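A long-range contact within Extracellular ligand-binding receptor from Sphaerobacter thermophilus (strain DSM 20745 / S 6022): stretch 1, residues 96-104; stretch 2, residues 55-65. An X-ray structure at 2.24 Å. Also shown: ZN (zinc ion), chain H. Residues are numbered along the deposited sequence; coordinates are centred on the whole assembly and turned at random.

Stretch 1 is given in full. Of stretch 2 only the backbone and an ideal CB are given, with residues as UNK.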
ATOM      1  N   LEU A  96      20.965   4.856  -8.907  1.00 49.46           N
ATOM      2  CA  LEU A  96      19.659   5.438  -8.752  1.00 48.38           C
ATOM      3  C   LEU A  96      19.633   6.906  -9.101  1.00 46.64           C
ATOM      4  O   LEU A  96      20.391   7.664  -8.565  1.00 49.09           O
ATOM      5  CB  LEU A  96      19.278   5.333  -7.304  1.00 49.03           C
ATOM      6  CG  LEU A  96      19.106   3.935  -6.802  1.00 49.47           C
ATOM      7  CD1 LEU A  96      18.592   4.051  -5.378  1.00 50.21           C
ATOM      8  CD2 LEU A  96      18.165   3.151  -7.678  1.00 48.07           C
ATOM      9  N   ILE A  97      18.756   7.290 -10.003  1.00 46.51           N
ATOM     10  CA  ILE A  97      18.519   8.675 -10.335  1.00 46.53           C
ATOM     11  C   ILE A  97      17.126   9.014  -9.781  1.00 45.25           C
ATOM     12  O   ILE A  97      16.114   8.456 -10.233  1.00 44.53           O
ATOM     13  CB  ILE A  97      18.610   8.956 -11.853  1.00 48.11           C
ATOM     14  CG1 ILE A  97      20.055   8.812 -12.362  1.00 53.43           C
ATOM     15  CG2 ILE A  97      18.234  10.419 -12.140  1.00 48.67           C
ATOM     16  CD1 ILE A  97      20.393   7.440 -12.841  1.00 56.28           C
ATOM     17  N   ILE A  98      17.096   9.875  -8.770  1.00 43.89           N
ATOM     18  CA  ILE A  98      15.897  10.150  -8.014  1.00 43.77           C
ATOM     19  C   ILE A  98      15.344  11.510  -8.418  1.00 44.94           C
ATOM     20  O   ILE A  98      16.048  12.529  -8.320  1.00 47.24           O
ATOM     21  CB  ILE A  98      16.117  10.162  -6.479  1.00 45.57           C
ATOM     22  CG1 ILE A  98      16.232   8.763  -5.862  1.00 46.45           C
ATOM     23  CG2 ILE A  98      14.928  10.812  -5.758  1.00 44.67           C
ATOM     24  CD1 ILE A  98      17.415   7.950  -6.293  1.00 47.95           C
ATOM     25  N   GLU A  99      14.073  11.527  -8.830  1.00 43.59           N
ATOM     26  CA  GLU A  99      13.354  12.766  -9.092  1.00 44.37           C
ATOM     27  C   GLU A  99      12.100  12.928  -8.250  1.00 45.42           C
ATOM     28  O   GLU A  99      11.247  12.005  -8.138  1.00 40.67           O
ATOM     29  CB  GLU A  99      13.013  12.831 -10.565  1.00 44.70           C
ATOM     30  CG  GLU A  99      14.250  12.983 -11.443  1.00 46.48           C
ATOM     31  CD  GLU A  99      14.973  14.265 -11.187  1.00 48.92           C
ATOM     32  OE1 GLU A  99      14.320  15.193 -10.636  1.00 50.69           O
ATOM     33  OE2 GLU A  99      16.180  14.372 -11.542  1.00 51.94           O
ATOM     34  N   ASP A 100      11.992  14.110  -7.661  1.00 43.97           N
ATOM     35  CA  ASP A 100      10.807  14.504  -6.865  1.00 44.95           C
ATOM     36  C   ASP A 100       9.710  15.066  -7.789  1.00 45.26           C
ATOM     37  O   ASP A 100       9.952  16.044  -8.549  1.00 46.76           O
ATOM     38  CB  ASP A 100      11.223  15.599  -5.868  1.00 46.64           C
ATOM     39  CG  ASP A 100      10.069  16.121  -5.010  1.00 47.74           C
ATOM     40  OD1 ASP A 100       8.941  15.548  -5.020  1.00 44.10           O
ATOM     41  OD2 ASP A 100      10.339  17.138  -4.296  1.00 52.87           O
ATOM     42  N   SER A 101       8.524  14.463  -7.727  1.00 42.99           N
ATOM     43  CA  SER A 101       7.358  14.915  -8.506  1.00 44.46           C
ATOM     44  C   SER A 101       6.555  15.984  -7.763  1.00 46.51           C
ATOM     45  O   SER A 101       5.666  16.591  -8.347  1.00 44.36           O
ATOM     46  CB  SER A 101       6.442  13.747  -8.856  1.00 45.04           C
ATOM     47  OG  SER A 101       6.119  12.947  -7.712  1.00 45.88           O
ATOM     48  N   ALA A 102       6.868  16.168  -6.472  1.00 46.73           N
ATOM     49  CA  ALA A 102       6.222  17.157  -5.603  1.00 51.46           C
ATOM     50  C   ALA A 102       4.719  16.957  -5.558  1.00 52.32           C
ATOM     51  O   ALA A 102       3.968  17.931  -5.398  1.00 53.17           O
ATOM     52  CB  ALA A 102       6.556  18.594  -6.064  1.00 53.81           C
ATOM     53  N   GLY A 103       4.275  15.714  -5.744  1.00 51.85           N
ATOM     54  CA  GLY A 103       2.852  15.429  -5.780  1.00 51.04           C
ATOM     55  C   GLY A 103       2.058  16.106  -6.874  1.00 52.94           C
ATOM     56  O   GLY A 103       0.866  16.256  -6.721  1.00 51.83           O
ATOM     57  N   GLN A 104       2.691  16.477  -7.991  1.00 55.46           N
ATOM     58  CA  GLN A 104       1.990  17.240  -9.049  1.00 59.71           C
ATOM     59  C   GLN A 104       2.066  16.566 -10.410  1.00 57.37           C
ATOM     60  O   GLN A 104       3.158  16.414 -10.960  1.00 57.17           O
ATOM     61  CB  GLN A 104       2.604  18.646  -9.215  1.00 63.08           C
ATOM     62  CG  GLN A 104       2.584  19.511  -7.968  1.00 70.51           C
ATOM     63  CD  GLN A 104       1.194  20.005  -7.610  1.00 78.45           C
ATOM     64  OE1 GLN A 104       0.301  20.087  -8.467  1.00 83.28           O
ATOM     65  NE2 GLN A 104       1.000  20.341  -6.334  1.00 81.24           N
ATOM     66  N   UNK A  55      24.014   0.304 -14.446  1.00 51.75           N
ATOM     67  CA  UNK A  55      22.621  -0.006 -14.600  1.00 50.00           C
ATOM     68  C   UNK A  55      21.897   1.203 -14.075  1.00 50.22           C
ATOM     69  O   UNK A  55      21.975   1.488 -12.905  1.00 52.69           O
ATOM     70  CB  UNK A  55      22.218  -1.293 -13.878  1.00 50.00           C
ATOM     71  N   UNK A  56      21.205   1.924 -14.937  1.00 50.30           N
ATOM     72  CA  UNK A  56      20.538   3.144 -14.531  1.00 49.52           C
ATOM     73  C   UNK A  56      19.053   2.969 -14.253  1.00 44.64           C
ATOM     74  O   UNK A  56      18.269   2.607 -15.112  1.00 46.22           O
ATOM     75  CB  UNK A  56      20.729   4.211 -15.611  1.00 49.52           C
ATOM     76  N   UNK A  57      18.667   3.290 -13.038  1.00 42.05           N
ATOM     77  CA  UNK A  57      17.349   3.129 -12.582  1.00 43.54           C
ATOM     78  C   UNK A  57      16.734   4.435 -12.096  1.00 43.18           C
ATOM     79  O   UNK A  57      17.233   5.066 -11.166  1.00 45.54           O
ATOM     80  CB  UNK A  57      17.324   2.074 -11.475  1.00 43.54           C
ATOM     81  N   UNK A  58      15.635   4.820 -12.709  1.00 42.18           N
ATOM     82  CA  UNK A  58      14.975   6.067 -12.338  1.00 44.26           C
ATOM     83  C   UNK A  58      14.054   5.829 -11.184  1.00 41.92           C
ATOM     84  O   UNK A  58      13.454   4.769 -11.085  1.00 48.13           O
ATOM     85  CB  UNK A  58      14.204   6.662 -13.518  1.00 44.26           C
ATOM     86  N   UNK A  59      13.960   6.786 -10.288  1.00 41.25           N
ATOM     87  CA  UNK A  59      12.993   6.714  -9.220  1.00 40.76           C
ATOM     88  C   UNK A  59      12.224   8.004  -9.219  1.00 42.59           C
ATOM     89  O   UNK A  59      12.817   9.115  -9.076  1.00 39.95           O
ATOM     90  CB  UNK A  59      13.657   6.456  -7.866  1.00 40.76           C
ATOM     91  N   UNK A  60      10.923   7.887  -9.424  1.00 41.09           N
ATOM     92  CA  UNK A  60      10.048   9.082  -9.448  1.00 40.91           C
ATOM     93  C   UNK A  60       9.180   8.976  -8.209  1.00 42.03           C
ATOM     94  O   UNK A  60       8.407   8.009  -8.059  1.00 41.32           O
ATOM     95  CB  UNK A  60       9.204   9.169 -10.721  1.00 40.91           C
ATOM     96  N   UNK A  61       9.297   9.932  -7.297  1.00 42.10           N
ATOM     97  CA  UNK A  61       8.523   9.845  -6.055  1.00 41.46           C
ATOM     98  C   UNK A  61       8.039  11.223  -5.676  1.00 41.48           C
ATOM     99  O   UNK A  61       8.596  12.230  -6.145  1.00 40.89           O
ATOM    100  CB  UNK A  61       9.352   9.237  -4.922  1.00 41.46           C
ATOM    101  N   UNK A  62       7.017  11.273  -4.820  1.00 38.82           N
ATOM    102  CA  UNK A  62       6.608  12.527  -4.210  1.00 39.07           C
ATOM    103  C   UNK A  62       7.359  12.631  -2.935  1.00 40.38           C
ATOM    104  O   UNK A  62       7.097  11.846  -2.003  1.00 37.80           O
ATOM    105  CB  UNK A  62       5.097  12.611  -3.983  1.00 39.07           C
ATOM    106  N   UNK A  63       8.316  13.578  -2.885  1.00 42.01           N
ATOM    107  CA  UNK A  63       9.225  13.626  -1.763  1.00 42.04           C
ATOM    108  C   UNK A  63       9.228  14.933  -0.990  1.00 45.80           C
ATOM    109  O   UNK A  63       9.989  15.046  -0.041  1.00 49.40           O
ATOM    110  CB  UNK A  63      10.643  13.340  -2.261  1.00 42.04           C
ATOM    111  N   UNK A  64       8.410  15.892  -1.415  1.00 46.41           N
ATOM    112  CA  UNK A  64       8.114  17.126  -0.691  1.00 48.31           C
ATOM    113  C   UNK A  64       6.603  17.408  -0.778  1.00 49.51           C
ATOM    114  O   UNK A  64       5.878  16.684  -1.423  1.00 46.52           O
ATOM    115  CB  UNK A  64       8.923  18.296  -1.256  1.00 48.31           C
ATOM    116  N   UNK A  65       6.137  18.489  -0.151  1.00 54.15           N
ATOM    117  CA  UNK A  65       4.694  18.696   0.093  1.00 55.83           C
ATOM    118  C   UNK A  65       4.164  17.689   1.134  1.00 58.78           C
ATOM    119  O   UNK A  65       4.883  16.813   1.615  1.00 54.09           O
ATOM    120  CB  UNK A  65       3.909  18.561  -1.213  1.00 55.83           C
TER
HETATM  121 ZN    ZN H 507      16.538  16.494 -10.715  1.00 68.04          ZN

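Two strands run parallel in register, so the side chains of positions 57, 59 and 61 share a face with L96, I98 and D100, and positions 58 and 60 share one with I97 and E99.

At position 55 the ideal CB has nothing of stretch 1 within 5.5 Å, so this contact sets no preference; the residue is I55. Position 56 points sideways, its ideal CB 4.3 Å from I97 CD1. An aliphatic stem would suit, with any head group. R56 supplies one: its CG lies 4.2 Å from I97 CD1.

Position 57 has its ideal CB 4.0 Å from L96 CD2, and its O accepts from I97 N at 2.9 Å. Extended angles and an apolar neighbour favour valine, isoleucine or leucine. It is I57, whose CB packs 3.9 Å from L96 CD2.

Position 58 lies on the I97 side, where an ideal CB would sit 4.2 Å from I97 O. Its phi/psi of -85/144 allows any residue, and stretch 1 leaves room for a small side chain. The residue is G58.

Position 59 is gripped twice: its N donates to I97 O (2.7 Å) and its O accepts from E99 N (2.7 Å). With its ideal CB 4.0 Å from I98 CG1, a beta-branched aliphatic fits well. V59 reaches both neighbours, CB to I98 CG1 at 3.9 Å and CG2 to L96 CD2 at 4.2 Å.

Position 60 shares the face of E99, whose carboxylate turns away and binds zinc, leaving its CB and that of S101 as neighbours. Several apolar residues would do. L60 places CD1 4.3 Å from E99 CB and 4.2 Å from S101 CB.

Position 61 is held by backbone: N to E99 O at 3.0 Å, O from S101 N at 2.7 Å. The ideal CB has no close neighbour, its nearest atom of stretch 1 being E99 O at 4.6 Å, so many side chains would do. The residue is L61, whose side chain stays out of close contact.

Position 62 has its ideal CB 3.7 Å from G103 N and 3.9 Å from S101 OG, inviting a short polar group such as serine, threonine or asparagine. T62 OG1 accepts a weak hydrogen bond from G103 N at 3.1 Å.

At position 63 the backbone N donates to D100 OD1 (3.0 Å), while I98 CG2 offers an apolar surface. A long aliphatic suits; L63 CD1 meets I98 CG2 at 3.6 Å.

Position 64, its ideal CB 3.5 Å from D100 OD2, asks for a short donor, serine or threonine. S64 OG donates to D100 OD2 at 2.7 Å.

Position 65 has positive phi, which favours glycine: G65.

Stretch 2, residues 55-65: IRIGVLLTLSG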
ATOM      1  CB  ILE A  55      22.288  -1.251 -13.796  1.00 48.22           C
ATOM      2  CG1 ILE A  55      22.958  -2.473 -14.430  1.00 48.97           C
ATOM      3  CG2 ILE A  55      20.784  -1.499 -13.744  1.00 48.77           C
ATOM      4  CD1 ILE A  55      22.781  -3.749 -13.623  1.00 47.98           C
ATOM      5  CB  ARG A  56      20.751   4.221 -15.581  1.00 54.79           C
ATOM      6  CG  ARG A  56      22.140   4.854 -15.584  1.00 59.83           C
ATOM      7  CD  ARG A  56      22.273   5.899 -16.705  1.00 66.73           C
ATOM      8  NE  ARG A  56      21.838   5.347 -18.001  1.00 72.02           N
ATOM      9  CZ  ARG A  56      22.600   4.646 -18.846  1.00 75.78           C
ATOM     10  NH1 ARG A  56      23.885   4.436 -18.569  1.00 77.76           N
ATOM     11  NH2 ARG A  56      22.065   4.154 -19.984  1.00 73.71           N
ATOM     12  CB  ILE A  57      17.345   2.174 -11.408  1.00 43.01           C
ATOM     13  CG1 ILE A  57      17.868   0.819 -11.878  1.00 45.62           C
ATOM     14  CG2 ILE A  57      15.930   2.057 -10.893  1.00 44.40           C
ATOM     15  CD1 ILE A  57      18.115  -0.129 -10.731  1.00 47.03           C
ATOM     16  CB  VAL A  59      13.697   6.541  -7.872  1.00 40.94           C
ATOM     17  CG1 VAL A  59      12.685   6.535  -6.715  1.00 41.03           C
ATOM     18  CG2 VAL A  59      14.537   5.275  -7.910  1.00 40.97           C
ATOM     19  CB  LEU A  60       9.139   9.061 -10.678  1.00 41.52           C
ATOM     20  CG  LEU A  60       8.186  10.269 -10.788  1.00 43.18           C
ATOM     21  CD1 LEU A  60       8.955  11.487 -11.275  1.00 42.67           C
ATOM     22  CD2 LEU A  60       7.043  10.014 -11.763  1.00 45.03           C
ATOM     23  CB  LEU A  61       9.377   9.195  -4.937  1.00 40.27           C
ATOM     24  CG  LEU A  61       9.507   7.647  -4.998  1.00 41.88           C
ATOM     25  CD1 LEU A  61      10.494   7.120  -3.956  1.00 42.33           C
ATOM     26  CD2 LEU A  61       8.182   6.942  -4.817  1.00 39.65           C
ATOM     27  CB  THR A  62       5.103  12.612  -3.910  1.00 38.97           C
ATOM     28  OG1 THR A  62       4.400  12.685  -5.133  1.00 40.96           O
ATOM     29  CG2 THR A  62       4.794  13.839  -3.117  1.00 40.41           C
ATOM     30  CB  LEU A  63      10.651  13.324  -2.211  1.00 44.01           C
ATOM     31  CG  LEU A  63      10.925  11.919  -2.782  1.00 42.88           C
ATOM     32  CD1 LEU A  63      12.265  11.938  -3.540  1.00 43.22           C
ATOM     33  CD2 LEU A  63      10.916  10.919  -1.654  1.00 43.66           C
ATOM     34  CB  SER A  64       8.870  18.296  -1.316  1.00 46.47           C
ATOM     35  OG  SER A  64       8.571  18.367  -2.696  1.00 46.92           O
TER
HETATM   36  O   HOH W   1      17.655  14.976  -9.265  1.00 56.40           O
HETATM   37  O   HOH W   2      15.624  17.244 -11.775  1.00 49.10           O
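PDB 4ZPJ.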